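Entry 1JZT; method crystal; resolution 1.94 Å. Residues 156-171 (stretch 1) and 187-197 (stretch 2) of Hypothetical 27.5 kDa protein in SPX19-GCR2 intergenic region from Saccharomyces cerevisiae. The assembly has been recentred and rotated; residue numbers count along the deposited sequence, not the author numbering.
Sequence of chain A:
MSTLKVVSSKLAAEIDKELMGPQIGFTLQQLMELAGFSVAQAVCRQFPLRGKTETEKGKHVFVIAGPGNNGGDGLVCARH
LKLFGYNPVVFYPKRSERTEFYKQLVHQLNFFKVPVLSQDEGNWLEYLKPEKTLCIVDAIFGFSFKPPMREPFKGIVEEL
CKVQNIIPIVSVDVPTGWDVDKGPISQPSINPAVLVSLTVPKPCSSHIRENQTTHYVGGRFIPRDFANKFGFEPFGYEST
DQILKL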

ATOM      1  N   ILE A 156      -7.493  13.253  -7.245  1.00 14.49           N
ATOM      2  CA  ILE A 156      -7.865  12.009  -6.566  1.00 15.54           C
ATOM      3  C   ILE A 156      -7.623  12.147  -5.061  1.00 13.57           C
ATOM      4  O   ILE A 156      -8.483  11.807  -4.253  1.00 13.12           O
ATOM      5  CB  ILE A 156      -7.041  10.804  -7.102  1.00 16.83           C
ATOM      6  CG1 ILE A 156      -7.305  10.605  -8.597  1.00 19.72           C
ATOM      7  CG2 ILE A 156      -7.393   9.533  -6.330  1.00 15.64           C
ATOM      8  CD1 ILE A 156      -8.741  10.339  -8.950  1.00 22.47           C
ATOM      9  N   VAL A 157      -6.448  12.655  -4.697  1.00 14.24           N
ATOM     10  CA  VAL A 157      -6.080  12.850  -3.297  1.00 14.22           C
ATOM     11  C   VAL A 157      -7.052  13.817  -2.617  1.00 15.90           C
ATOM     12  O   VAL A 157      -7.412  13.640  -1.450  1.00 11.98           O
ATOM     13  CB  VAL A 157      -4.635  13.396  -3.178  1.00 15.18           C
ATOM     14  CG1 VAL A 157      -4.330  13.794  -1.745  1.00 15.58           C
ATOM     15  CG2 VAL A 157      -3.645  12.332  -3.648  1.00 17.85           C
ATOM     16  N   GLU A 158      -7.472  14.841  -3.353  1.00 16.30           N
ATOM     17  CA  GLU A 158      -8.415  15.817  -2.824  1.00 17.37           C
ATOM     18  C   GLU A 158      -9.731  15.135  -2.470  1.00 14.89           C
ATOM     19  O   GLU A 158     -10.279  15.358  -1.389  1.00 13.97           O
ATOM     20  CB  GLU A 158      -8.663  16.925  -3.851  1.00 20.23           C
ATOM     21  CG  GLU A 158      -7.517  17.908  -3.971  1.00 28.11           C
ATOM     22  CD  GLU A 158      -7.723  18.910  -5.096  1.00 32.44           C
ATOM     23  OE1 GLU A 158      -8.819  19.515  -5.170  1.00 35.37           O
ATOM     24  OE2 GLU A 158      -6.785  19.097  -5.900  1.00 34.42           O
ATOM     25  N   GLU A 159     -10.231  14.301  -3.381  1.00 14.68           N
ATOM     26  CA  GLU A 159     -11.486  13.582  -3.160  1.00 15.18           C
ATOM     27  C   GLU A 159     -11.366  12.644  -1.964  1.00 14.21           C
ATOM     28  O   GLU A 159     -12.293  12.523  -1.167  1.00 13.91           O
ATOM     29  CB  GLU A 159     -11.878  12.771  -4.401  1.00 16.53           C
ATOM     30  CG  GLU A 159     -12.178  13.583  -5.661  1.00 20.12           C
ATOM     31  CD  GLU A 159     -13.338  14.555  -5.493  1.00 21.68           C
ATOM     32  OE1 GLU A 159     -14.254  14.274  -4.691  1.00 20.00           O
ATOM     33  OE2 GLU A 159     -13.342  15.599  -6.182  1.00 24.23           O
ATOM     34  N   LEU A 160     -10.223  11.974  -1.847  1.00 13.38           N
ATOM     35  CA  LEU A 160      -9.989  11.052  -0.736  1.00 13.46           C
ATOM     36  C   LEU A 160      -9.975  11.787   0.601  1.00 12.96           C
ATOM     37  O   LEU A 160     -10.555  11.319   1.581  1.00 13.63           O
ATOM     38  CB  LEU A 160      -8.655  10.312  -0.921  1.00 12.52           C
ATOM     39  CG  LEU A 160      -8.583   9.357  -2.115  1.00 13.20           C
ATOM     40  CD1 LEU A 160      -7.211   8.675  -2.167  1.00 12.97           C
ATOM     41  CD2 LEU A 160      -9.686   8.327  -1.997  1.00 15.29           C
ATOM     42  N   CYS A 161      -9.313  12.940   0.645  1.00 13.83           N
ATOM     43  CA  CYS A 161      -9.236  13.705   1.889  1.00 13.43           C
ATOM     44  C   CYS A 161     -10.599  14.160   2.394  1.00 13.18           C
ATOM     45  O   CYS A 161     -10.795  14.317   3.598  1.00 12.78           O
ATOM     46  CB  CYS A 161      -8.322  14.921   1.713  1.00 14.99           C
ATOM     47  SG  CYS A 161      -6.572  14.503   1.584  1.00 15.38           S
ATOM     48  N   LYS A 162     -11.538  14.371   1.478  1.00 13.67           N
ATOM     49  CA  LYS A 162     -12.874  14.806   1.859  1.00 15.05           C
ATOM     50  C   LYS A 162     -13.653  13.737   2.626  1.00 15.60           C
ATOM     51  O   LYS A 162     -14.512  14.064   3.446  1.00 15.06           O
ATOM     52  CB  LYS A 162     -13.659  15.228   0.615  1.00 18.74           C
ATOM     53  CG  LYS A 162     -12.983  16.364  -0.142  1.00 21.69           C
ATOM     54  CD  LYS A 162     -13.618  16.631  -1.491  1.00 26.07           C
ATOM     55  CE  LYS A 162     -14.884  17.439  -1.364  1.00 30.19           C
ATOM     56  NZ  LYS A 162     -15.353  17.896  -2.709  1.00 31.55           N
ATOM     57  N   VAL A 163     -13.354  12.466   2.374  1.00 14.46           N
ATOM     58  CA  VAL A 163     -14.070  11.386   3.053  1.00 14.68           C
ATOM     59  C   VAL A 163     -13.196  10.504   3.944  1.00 14.49           C
ATOM     60  O   VAL A 163     -13.671   9.500   4.476  1.00 16.32           O
ATOM     61  CB  VAL A 163     -14.781  10.464   2.032  1.00 15.40           C
ATOM     62  CG1 VAL A 163     -15.676  11.287   1.117  1.00 15.36           C
ATOM     63  CG2 VAL A 163     -13.751   9.695   1.226  1.00 15.41           C
ATOM     64  N   GLN A 164     -11.940  10.887   4.128  1.00 12.25           N
ATOM     65  CA  GLN A 164     -11.012  10.083   4.925  1.00 12.98           C
ATOM     66  C   GLN A 164     -11.330   9.999   6.408  1.00 12.91           C
ATOM     67  O   GLN A 164     -10.761   9.168   7.121  1.00 13.08           O
ATOM     68  CB  GLN A 164      -9.577  10.585   4.734  1.00 13.32           C
ATOM     69  CG  GLN A 164      -9.332  11.998   5.219  1.00 15.95           C
ATOM     70  CD  GLN A 164      -7.894  12.436   5.017  1.00 17.30           C
ATOM     71  OE1 GLN A 164      -7.520  13.562   5.355  1.00 16.30           O
ATOM     72  NE2 GLN A 164      -7.073  11.543   4.471  1.00 13.81           N
ATOM     73  N   ASN A 165     -12.233  10.852   6.882  1.00 14.02           N
ATOM     74  CA  ASN A 165     -12.598  10.821   8.292  1.00 15.17           C
ATOM     75  C   ASN A 165     -13.839   9.958   8.498  1.00 14.98           C
ATOM     76  O   ASN A 165     -14.259   9.724   9.626  1.00 14.00           O
ATOM     77  CB  ASN A 165     -12.828  12.241   8.812  1.00 18.00           C
ATOM     78  CG  ASN A 165     -11.539  13.028   8.905  1.00 20.26           C
ATOM     79  OD1 ASN A 165     -10.686  12.737   9.744  1.00 22.94           O
ATOM     80  ND2 ASN A 165     -11.378  14.014   8.030  1.00 22.12           N
ATOM     81  N   ILE A 166     -14.423   9.486   7.400  1.00 13.46           N
ATOM     82  CA  ILE A 166     -15.597   8.628   7.480  1.00 14.29           C
ATOM     83  C   ILE A 166     -15.243   7.234   6.960  1.00 14.09           C
ATOM     84  O   ILE A 166     -15.662   6.226   7.531  1.00 14.16           O
ATOM     85  CB  ILE A 166     -16.799   9.211   6.678  1.00 15.14           C
ATOM     86  CG1 ILE A 166     -17.890   8.145   6.514  1.00 17.95           C
ATOM     87  CG2 ILE A 166     -16.350   9.702   5.320  1.00 21.72           C
ATOM     88  CD1 ILE A 166     -18.398   7.567   7.826  1.00 22.49           C
ATOM     89  N   ILE A 167     -14.464   7.185   5.881  1.00 12.17           N
ATOM     90  CA  ILE A 167     -14.023   5.921   5.278  1.00 13.08           C
ATOM     91  C   ILE A 167     -12.525   5.750   5.580  1.00 11.66           C
ATOM     92  O   ILE A 167     -11.711   6.608   5.228  1.00 13.05           O
ATOM     93  CB  ILE A 167     -14.224   5.933   3.740  1.00 13.86           C
ATOM     94  CG1 ILE A 167     -15.657   6.336   3.395  1.00 16.49           C
ATOM     95  CG2 ILE A 167     -13.908   4.559   3.148  1.00 13.67           C
ATOM     96  CD1 ILE A 167     -16.707   5.480   4.056  1.00 20.67           C
ATOM     97  N   PRO A 168     -12.141   4.640   6.229  1.00 11.37           N
ATOM     98  CA  PRO A 168     -10.735   4.403   6.564  1.00 10.88           C
ATOM     99  C   PRO A 168      -9.834   4.172   5.357  1.00 10.88           C
ATOM    100  O   PRO A 168     -10.167   3.396   4.461  1.00 11.25           O
ATOM    101  CB  PRO A 168     -10.801   3.177   7.468  1.00 11.36           C
ATOM    102  CG  PRO A 168     -11.959   2.417   6.892  1.00 10.81           C
ATOM    103  CD  PRO A 168     -12.979   3.515   6.682  1.00 10.55           C
ATOM    104  N   ILE A 169      -8.690   4.849   5.343  1.00 11.75           N
ATOM    105  CA  ILE A 169      -7.723   4.701   4.259  1.00 10.31           C
ATOM    106  C   ILE A 169      -6.516   3.902   4.756  1.00 10.20           C
ATOM    107  O   ILE A 169      -5.980   4.173   5.834  1.00  7.03           O
ATOM    108  CB  ILE A 169      -7.222   6.077   3.741  1.00 10.80           C
ATOM    109  CG1 ILE A 169      -8.357   6.819   3.031  1.00  9.64           C
ATOM    110  CG2 ILE A 169      -6.045   5.877   2.797  1.00 10.04           C
ATOM    111  CD1 ILE A 169      -7.999   8.252   2.637  1.00 11.48           C
ATOM    112  N   VAL A 170      -6.115   2.910   3.966  1.00  7.91           N
ATOM    113  CA  VAL A 170      -4.962   2.067   4.279  1.00  7.37           C
ATOM    114  C   VAL A 170      -3.875   2.456   3.278  1.00  9.58           C
ATOM    115  O   VAL A 170      -3.986   2.127   2.091  1.00  8.07           O
ATOM    116  CB  VAL A 170      -5.292   0.563   4.074  1.00  5.92           C
ATOM    117  CG1 VAL A 170      -4.061  -0.290   4.372  1.00  6.55           C
ATOM    118  CG2 VAL A 170      -6.468   0.154   4.972  1.00  5.32           C
ATOM    119  N   SER A 171      -2.836   3.151   3.745  1.00  8.91           N
ATOM    120  CA  SER A 171      -1.759   3.600   2.858  1.00  9.60           C
ATOM    121  C   SER A 171      -0.630   2.599   2.707  1.00  9.76           C
ATOM    122  O   SER A 171      -0.100   2.092   3.696  1.00  9.39           O
ATOM    123  CB  SER A 171      -1.173   4.934   3.344  1.00  7.22           C
ATOM    124  OG  SER A 171      -2.071   6.003   3.121  1.00  8.74           O
ATOM    125  N   GLN A 187      -1.489  20.577   1.782  1.00 33.54           N
ATOM    126  CA  GLN A 187      -2.835  20.416   2.322  1.00 33.97           C
ATOM    127  C   GLN A 187      -3.872  20.580   1.214  1.00 32.99           C
ATOM    128  O   GLN A 187      -3.691  21.387   0.304  1.00 35.16           O
ATOM    129  CB  GLN A 187      -3.093  21.450   3.418  1.00 34.70           C
ATOM    130  CG  GLN A 187      -2.077  21.425   4.544  1.00 37.36           C
ATOM    131  CD  GLN A 187      -2.059  20.100   5.278  1.00 39.25           C
ATOM    132  OE1 GLN A 187      -3.072  19.672   5.836  1.00 40.63           O
ATOM    133  N   PRO A 188      -4.972  19.805   1.273  1.00 31.08           N
ATOM    134  CA  PRO A 188      -5.250  18.815   2.319  1.00 29.06           C
ATOM    135  C   PRO A 188      -4.251  17.663   2.286  1.00 26.51           C
ATOM    136  O   PRO A 188      -3.627  17.395   1.258  1.00 25.43           O
ATOM    137  CB  PRO A 188      -6.676  18.371   2.006  1.00 28.53           C
ATOM    138  CG  PRO A 188      -6.736  18.495   0.521  1.00 30.03           C
ATOM    139  CD  PRO A 188      -6.059  19.827   0.280  1.00 30.64           C
ATOM    140  N   SER A 189      -4.116  16.984   3.419  1.00 22.86           N
ATOM    141  CA  SER A 189      -3.176  15.884   3.556  1.00 20.42           C
ATOM    142  C   SER A 189      -3.872  14.578   3.949  1.00 19.37           C
ATOM    143  O   SER A 189      -4.817  14.573   4.741  1.00 16.19           O
ATOM    144  CB  SER A 189      -2.136  16.262   4.615  1.00 20.19           C
ATOM    145  OG  SER A 189      -1.057  15.354   4.643  1.00 22.99           O
ATOM    146  N   ILE A 190      -3.399  13.470   3.389  1.00 17.46           N
ATOM    147  CA  ILE A 190      -3.958  12.158   3.699  1.00 16.53           C
ATOM    148  C   ILE A 190      -3.733  11.839   5.177  1.00 14.88           C
ATOM    149  O   ILE A 190      -2.639  12.050   5.710  1.00 15.91           O
ATOM    150  CB  ILE A 190      -3.287  11.048   2.840  1.00 15.72           C
ATOM    151  CG1 ILE A 190      -3.652  11.230   1.364  1.00 17.26           C
ATOM    152  CG2 ILE A 190      -3.704   9.664   3.330  1.00 13.06           C
ATOM    153  CD1 ILE A 190      -5.112  11.005   1.058  1.00 20.62           C
ATOM    154  N   ASN A 191      -4.783  11.350   5.834  1.00 15.17           N
ATOM    155  CA  ASN A 191      -4.746  10.958   7.249  1.00 14.36           C
ATOM    156  C   ASN A 191      -5.224   9.505   7.255  1.00 13.78           C
ATOM    157  O   ASN A 191      -6.397   9.220   7.502  1.00 13.99           O
ATOM    158  CB  ASN A 191      -5.698  11.829   8.076  1.00 15.78           C
ATOM    159  CG  ASN A 191      -5.868  11.327   9.511  1.00 18.79           C
ATOM    160  OD1 ASN A 191      -6.713  11.828  10.256  1.00 22.51           O
ATOM    161  ND2 ASN A 191      -5.068  10.341   9.900  1.00 16.91           N
ATOM    162  N   PRO A 192      -4.309   8.567   6.986  1.00 13.41           N
ATOM    163  CA  PRO A 192      -4.631   7.137   6.943  1.00 13.39           C
ATOM    164  C   PRO A 192      -5.010   6.483   8.266  1.00 12.42           C
ATOM    165  O   PRO A 192      -4.435   6.787   9.310  1.00 15.05           O
ATOM    166  CB  PRO A 192      -3.371   6.530   6.341  1.00 12.25           C
ATOM    167  CG  PRO A 192      -2.293   7.386   6.934  1.00 14.20           C
ATOM    168  CD  PRO A 192      -2.864   8.788   6.789  1.00 13.67           C
ATOM    169  N   ALA A 193      -5.984   5.578   8.214  1.00 12.44           N
ATOM    170  CA  ALA A 193      -6.405   4.846   9.406  1.00 11.35           C
ATOM    171  C   ALA A 193      -5.356   3.767   9.650  1.00 10.95           C
ATOM    172  O   ALA A 193      -5.139   3.326  10.783  1.00  9.79           O
ATOM    173  CB  ALA A 193      -7.781   4.209   9.183  1.00 10.48           C
ATOM    174  N   VAL A 194      -4.698   3.349   8.574  1.00  9.08           N
ATOM    175  CA  VAL A 194      -3.660   2.327   8.659  1.00  7.62           C
ATOM    176  C   VAL A 194      -2.506   2.666   7.716  1.00  8.26           C
ATOM    177  O   VAL A 194      -2.724   3.108   6.583  1.00  7.69           O
ATOM    178  CB  VAL A 194      -4.197   0.924   8.247  1.00  7.71           C
ATOM    179  CG1 VAL A 194      -3.097  -0.126   8.410  1.00  7.11           C
ATOM    180  CG2 VAL A 194      -5.415   0.556   9.091  1.00  8.20           C
ATOM    181  N   LEU A 195      -1.280   2.469   8.187  1.00  8.20           N
ATOM    182  CA  LEU A 195      -0.103   2.692   7.358  1.00  7.38           C
ATOM    183  C   LEU A 195       0.650   1.376   7.329  1.00  6.80           C
ATOM    184  O   LEU A 195       0.953   0.808   8.373  1.00  6.61           O
ATOM    185  CB  LEU A 195       0.800   3.783   7.940  1.00  9.16           C
ATOM    186  CG  LEU A 195       2.159   3.938   7.243  1.00 10.55           C
ATOM    187  CD1 LEU A 195       1.961   4.366   5.788  1.00 13.02           C
ATOM    188  CD2 LEU A 195       3.005   4.963   7.989  1.00 10.64           C
ATOM    189  N   VAL A 196       0.931   0.872   6.134  1.00  5.59           N
ATOM    190  CA  VAL A 196       1.670  -0.374   6.012  1.00  5.82           C
ATOM    191  C   VAL A 196       3.007  -0.058   5.374  1.00  8.02           C
ATOM    192  O   VAL A 196       3.109   0.054   4.148  1.00  8.12           O
ATOM    193  CB  VAL A 196       0.939  -1.412   5.131  1.00  5.70           C
ATOM    194  CG1 VAL A 196       1.760  -2.700   5.060  1.00  5.75           C
ATOM    195  CG2 VAL A 196      -0.449  -1.696   5.690  1.00  6.28           C
ATOM    196  N   SER A 197       4.023   0.127   6.215  1.00  7.50           N
ATOM    197  CA  SER A 197       5.362   0.416   5.723  1.00  8.52           C
ATOM    198  C   SER A 197       5.893  -0.865   5.089  1.00  8.17           C
ATOM    199  O   SER A 197       5.625  -1.962   5.578  1.00  9.22           O
ATOM    200  CB  SER A 197       6.275   0.849   6.874  1.00  9.23           C
ATOM    201  OG  SER A 197       5.863   2.102   7.410  1.00 10.29           O
TER
HETATM  202  O   HOH W   1      -8.481   7.330   6.732  1.00  6.64           O

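How do the two backbones meet? Strands 169-171 and 194-197 run parallel, their axes 15° apart and 4.7 Å at closest approach. I169 O accepts two hydrogen bonds, from A193 N (2.8 Å) and V194 N (3.1 Å). The ladder then alternates: S171 N donates to V194 O (2.8 Å), and V196 N donates to S171 O (2.9 Å), nearly straight at 173°.

What joins the backbones before the ladder begins? Water 1 donates to Q164 O (3.0 Å) and N191 O (2.9 Å) and accepts from I169 N (2.9 Å), so it bridges loop and strand.

Which side chains pack on the helix? I190 lies sideways at its CB, but its CD1 reaches V157 CG1 (4.0 Å), L160 CB (4.1 Å) and C161 SG (3.8 Å); I169 CD1 is 4.3 Å from the same I190 CD1. A branched, wholly apolar side chain suits this buried meeting of helix and strand. C161 also sets its CB 3.8 Å from P188 CB, beside a cis peptide.

How are the sheet faces filled? V170 and V194 share one face, with V170 CG2 4.1 Å from V194 CB; S171 and L195 share the other. There S171 OG, hydrogen-bonded elsewhere in the structure, lies 3.5 Å from P192 CB. Altogether 765 Å² is buried.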